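Ufm1-specific protease (Caenorhabditis elegans, PDB 5EJJ) cleaves the peptide bond at the C-terminal glycine of the ubiquitin-like modifier ufm-1 as a thiol protease, and is required to localise certain odorant receptors to cilia. Local coordinates at residues F162-N166 with I200-Q206; E168-V172 with Y185-F189. All blocks are in the same frame, centred on the assembly; numbering follows the deposited sequence.

How the contacts relate
Both contacts reach the same mixed five-stranded sheet, about 25 Å from the centre of the chain and away from the active-site residues. Their centres are about 12 Å apart. Along the chain the order is 162-166, 168-172, 185-189, 200-206, so contact 2 falls wholly between the two halves of contact 1. Contact 1 lies within the sheet and pairs strand 163-166 with strand 199-205. Contact 2 packs the chain around the short helix 187-190, part of the connection that leads back to strand 199-205, against the outermost strand, 171-173. A probable hydrogen bond from Asn166 N to Leu171 O links the two contacts.

Contact 1 of 2, residues F162-N166 with I200-Q206; sequences FTYLN and IEFTAMQ
The ring of Phe202 has Asn166 CB over one face and Leu165 N at its edge, in the ring plane. Tyr164 CB also touches this ring, at 3.8 Å from Phe202 CD2. At the other end of the pair, the edge of the Phe162 ring meets Gln206 NE2, 4.1 Å from Phe162 CE1. The Gln206 amide stands nearly upright to that ring, at 84°. Between them, Ala204 CB lies 3.7 Å from Tyr164 CD2. The backbones form an antiparallel ladder. Thr163 with Met205 and Leu165 with Thr203 are hydrogen-bonded pairs, and Tyr164 with Ala204 is the non-hydrogen-bonded pair between them. Thr163, Leu165, Thr203 and Met205 share one face of the sheet. There Met205 bends at chi3 (-40°), and its CE reaches Leu165 CB at 3.7 Å and Thr163 CG2 at 4.0 Å. Beyond the ladder a side chain takes over the bonding. Asn166 holds CG anti to its N (chi1 177°), and its ND2 donates to Glu201 O at 2.9 Å. That acceptor lies close to the amide plane. Glu201 sends its carboxylate elsewhere, to Ser345. Strand 163-166 is flanked on its far side by strand 171-173. Strand 199-205 is flanked by strand 127-139, where Ser131 meets Tyr164 and Ala204. Phe162 packs edge-to-face with Phe264 of helix 253-280.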
# COMPACT_ATOMS: atom_id res chain seq x y z
N PHE A 162 0.79 29.10 0.54
CA PHE A 162 1.36 28.33 -0.56
C PHE A 162 0.37 28.24 -1.72
O PHE A 162 -0.84 28.37 -1.55
CB PHE A 162 1.71 26.92 -0.12
CG PHE A 162 2.71 26.85 0.98
CD1 PHE A 162 3.48 27.94 1.32
CD2 PHE A 162 2.91 25.65 1.66
CE1 PHE A 162 4.42 27.84 2.33
CE2 PHE A 162 3.85 25.55 2.67
CZ PHE A 162 4.60 26.65 3.01
N THR A 163 0.90 27.96 -2.90
CA THR A 163 0.12 27.83 -4.12
C THR A 163 0.58 26.57 -4.83
O THR A 163 1.78 26.27 -4.88
CB THR A 163 0.37 29.04 -5.02
OG1 THR A 163 -0.19 30.20 -4.40
CG2 THR A 163 -0.25 28.85 -6.41
N TYR A 164 -0.37 25.81 -5.36
CA TYR A 164 0.00 24.58 -6.03
C TYR A 164 -0.45 24.68 -7.47
O TYR A 164 -1.58 25.09 -7.76
CB TYR A 164 -0.60 23.34 -5.34
CG TYR A 164 -0.31 23.25 -3.85
CD1 TYR A 164 -1.12 23.91 -2.93
CD2 TYR A 164 0.79 22.51 -3.37
CE1 TYR A 164 -0.86 23.84 -1.58
CE2 TYR A 164 1.06 22.44 -2.02
CZ TYR A 164 0.23 23.10 -1.14
OH TYR A 164 0.47 23.03 0.20
N LEU A 165 0.42 24.27 -8.38
CA LEU A 165 0.21 24.55 -9.77
C LEU A 165 0.53 23.34 -10.64
O LEU A 165 1.59 22.74 -10.49
CB LEU A 165 1.10 25.71 -10.16
CG LEU A 165 0.74 26.35 -11.49
CD1 LEU A 165 -0.43 27.35 -11.27
CD2 LEU A 165 2.00 26.97 -12.12
N ASN A 166 -0.40 22.97 -11.52
CA ASN A 166 -0.13 21.96 -12.54
C ASN A 166 -0.22 22.65 -13.88
O ASN A 166 -1.27 23.19 -14.23
CB ASN A 166 -1.15 20.80 -12.49
CG ASN A 166 -0.92 19.77 -13.61
OD1 ASN A 166 -1.22 20.03 -14.77
ND2 ASN A 166 -0.41 18.60 -13.25
N ILE A 200 -2.63 13.34 -9.49
CA ILE A 200 -2.42 14.66 -10.08
C ILE A 200 -1.22 15.36 -9.39
O ILE A 200 -1.34 15.84 -8.26
CB ILE A 200 -3.67 15.56 -9.89
CG1 ILE A 200 -4.93 14.82 -10.29
CG2 ILE A 200 -3.58 16.85 -10.68
CD1 ILE A 200 -5.71 14.33 -9.11
N GLU A 201 -0.07 15.42 -10.07
CA GLU A 201 1.13 16.07 -9.51
C GLU A 201 1.14 17.60 -9.65
O GLU A 201 0.88 18.10 -10.73
CB GLU A 201 2.36 15.50 -10.18
CG GLU A 201 3.67 16.06 -9.69
CD GLU A 201 4.84 15.11 -9.98
OE1 GLU A 201 5.92 15.61 -10.40
OE2 GLU A 201 4.70 13.86 -9.78
N PHE A 202 1.44 18.33 -8.57
CA PHE A 202 1.58 19.80 -8.62
C PHE A 202 2.97 20.31 -8.22
O PHE A 202 3.77 19.59 -7.61
CB PHE A 202 0.61 20.52 -7.70
CG PHE A 202 -0.83 20.30 -8.02
CD1 PHE A 202 -1.42 19.07 -7.78
CD2 PHE A 202 -1.61 21.35 -8.47
CE1 PHE A 202 -2.78 18.88 -8.01
CE2 PHE A 202 -2.98 21.17 -8.72
CZ PHE A 202 -3.56 19.94 -8.49
N THR A 203 3.24 21.56 -8.58
CA THR A 203 4.45 22.22 -8.12
C THR A 203 4.07 23.17 -7.00
O THR A 203 3.16 23.99 -7.16
CB THR A 203 5.13 22.98 -9.24
OG1 THR A 203 5.77 22.04 -10.12
CG2 THR A 203 6.20 23.89 -8.67
N ALA A 204 4.73 23.05 -5.85
CA ALA A 204 4.35 23.89 -4.71
C ALA A 204 5.21 25.15 -4.70
O ALA A 204 6.44 25.10 -4.88
CB ALA A 204 4.46 23.14 -3.40
N MET A 205 4.55 26.28 -4.49
CA MET A 205 5.19 27.56 -4.68
C MET A 205 4.84 28.53 -3.57
O MET A 205 3.90 28.31 -2.82
CB MET A 205 4.78 28.13 -6.02
CG MET A 205 5.32 27.29 -7.12
SD MET A 205 4.83 27.84 -8.73
CE MET A 205 3.12 28.28 -8.43
N GLN A 206 5.58 29.61 -3.49
CA GLN A 206 5.37 30.60 -2.46
C GLN A 206 5.67 31.98 -3.04
O GLN A 206 6.44 32.11 -4.01
CB GLN A 206 6.33 30.27 -1.35
CG GLN A 206 6.16 31.03 -0.11
CD GLN A 206 7.26 30.70 0.85
OE1 GLN A 206 8.32 30.18 0.45
NE2 GLN A 206 7.03 30.97 2.13

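Contact 2 of 2, residues E168-V172 with Y185-F189; sequences EHGLV and YLDKF
With its first torsion extended (chi1 -172°), Tyr185 swings its ring away from its own N and across to Leu171 and Val172. Phe189 instead turns CG anti to its carbonyl carbon, and this points its ring at His169 and Leu171. The phenol oxygen accepts a nearly straight hydrogen bond: Val172 N to Tyr185 OH is 2.8 Å, with 169° at the hydrogen. The donor lies in the plane of the ring, at its edge. Leu171 runs past Tyr185 in the opposite direction. Its two methyls divide the work. Leu171 CD2 lies 3.9 Å from Tyr185 CZ, and Leu171 CD1 lies 3.8 Å from Phe189 CE1. The leucine thus bridges the two aromatic side chains, one methyl to each. Phe189 and His169 form a T-shaped pair. The edge of Phe189 points at the face of the imidazole, with the planes at 87° and the centroids 4.9 Å apart. Phe189 CE2 sits over the centre of the His169 ring. Lys188 lays its CG over one face of the Phe189 ring. Its NZ is 4.2 Å from His169 ND1, which may slightly disfavour a protonated histidine. From strand 199-205, Ile200 touches Phe189 and Phe202 touches Leu171. Asp187 OD1 accepts a hydrogen bond from Gly250 N, linking this weakly bonded helical turn to the chain ahead of helix 253-280. Gly170, with positive phi, and Leu171 together stand opposite the single residue Asn166. This is a G1 beta bulge, placed where the chain turns from strand 163-166 into the outermost strand 171-173.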
# COMPACT_ATOMS: atom_id res chain seq x y z
N GLU A 168 0.58 21.36 -17.16
CA GLU A 168 0.03 20.51 -18.22
C GLU A 168 -1.50 20.49 -18.27
O GLU A 168 -2.09 19.91 -19.16
CB GLU A 168 0.54 19.07 -18.04
CG GLU A 168 0.33 18.14 -19.25
CD GLU A 168 0.41 16.66 -18.87
OE1 GLU A 168 0.64 16.38 -17.67
OE2 GLU A 168 0.25 15.78 -19.75
N HIS A 169 -2.16 21.12 -17.31
CA HIS A 169 -3.61 21.13 -17.31
C HIS A 169 -4.15 22.46 -16.84
O HIS A 169 -5.36 22.65 -16.77
CB HIS A 169 -4.16 20.03 -16.42
CG HIS A 169 -3.83 18.65 -16.89
ND1 HIS A 169 -4.58 17.99 -17.84
CD2 HIS A 169 -2.85 17.79 -16.52
CE1 HIS A 169 -4.06 16.79 -18.04
NE2 HIS A 169 -3.01 16.64 -17.25
N GLY A 170 -3.26 23.39 -16.50
CA GLY A 170 -3.70 24.72 -16.11
C GLY A 170 -4.55 24.70 -14.85
O GLY A 170 -5.61 25.32 -14.76
N LEU A 171 -4.04 23.97 -13.87
CA LEU A 171 -4.69 23.80 -12.59
C LEU A 171 -3.96 24.61 -11.54
O LEU A 171 -2.72 24.58 -11.46
CB LEU A 171 -4.66 22.32 -12.22
CG LEU A 171 -5.47 21.47 -13.18
CD1 LEU A 171 -5.46 20.02 -12.76
CD2 LEU A 171 -6.88 22.03 -13.19
N VAL A 172 -4.72 25.34 -10.74
CA VAL A 172 -4.12 26.08 -9.66
C VAL A 172 -4.93 25.92 -8.36
O VAL A 172 -6.13 26.18 -8.32
CB VAL A 172 -3.85 27.58 -10.05
CG1 VAL A 172 -5.09 28.24 -10.57
CG2 VAL A 172 -3.32 28.38 -8.88
N TYR A 185 -13.98 21.18 -9.37
CA TYR A 185 -12.74 21.66 -9.95
C TYR A 185 -11.84 20.60 -10.58
O TYR A 185 -11.17 20.88 -11.56
CB TYR A 185 -11.98 22.57 -8.97
CG TYR A 185 -10.78 23.27 -9.59
CD1 TYR A 185 -9.49 22.84 -9.31
CD2 TYR A 185 -10.93 24.34 -10.45
CE1 TYR A 185 -8.38 23.46 -9.87
CE2 TYR A 185 -9.83 24.97 -11.02
CZ TYR A 185 -8.55 24.52 -10.73
OH TYR A 185 -7.43 25.13 -11.29
N LEU A 186 -11.83 19.37 -10.06
CA LEU A 186 -11.02 18.33 -10.72
C LEU A 186 -11.79 17.07 -11.14
O LEU A 186 -11.16 16.03 -11.40
CB LEU A 186 -9.80 17.89 -9.89
CG LEU A 186 -8.68 18.81 -9.42
CD1 LEU A 186 -9.19 19.58 -8.23
CD2 LEU A 186 -7.50 17.97 -9.01
N ASP A 187 -13.12 17.18 -11.21
CA ASP A 187 -13.97 16.03 -11.49
C ASP A 187 -13.51 15.21 -12.67
O ASP A 187 -13.53 13.97 -12.62
CB ASP A 187 -15.40 16.47 -11.68
CG ASP A 187 -16.07 16.80 -10.38
OD1 ASP A 187 -15.35 16.94 -9.38
OD2 ASP A 187 -17.32 16.92 -10.36
N LYS A 188 -13.06 15.88 -13.72
CA LYS A 188 -12.46 15.22 -14.86
C LYS A 188 -11.41 14.17 -14.43
O LYS A 188 -11.30 13.11 -15.04
CB LYS A 188 -11.86 16.26 -15.82
CG LYS A 188 -10.77 15.71 -16.75
CD LYS A 188 -10.41 16.68 -17.88
CE LYS A 188 -9.78 17.99 -17.38
NZ LYS A 188 -8.75 18.54 -18.34
N PHE A 189 -10.66 14.45 -13.36
CA PHE A 189 -9.55 13.59 -12.96
C PHE A 189 -9.87 12.65 -11.81
O PHE A 189 -9.20 11.64 -11.63
CB PHE A 189 -8.36 14.41 -12.47
CG PHE A 189 -7.88 15.43 -13.44
CD1 PHE A 189 -8.40 16.72 -13.40
CD2 PHE A 189 -6.89 15.12 -14.37
CE1 PHE A 189 -7.95 17.66 -14.29
CE2 PHE A 189 -6.44 16.06 -15.26
CZ PHE A 189 -6.97 17.34 -15.22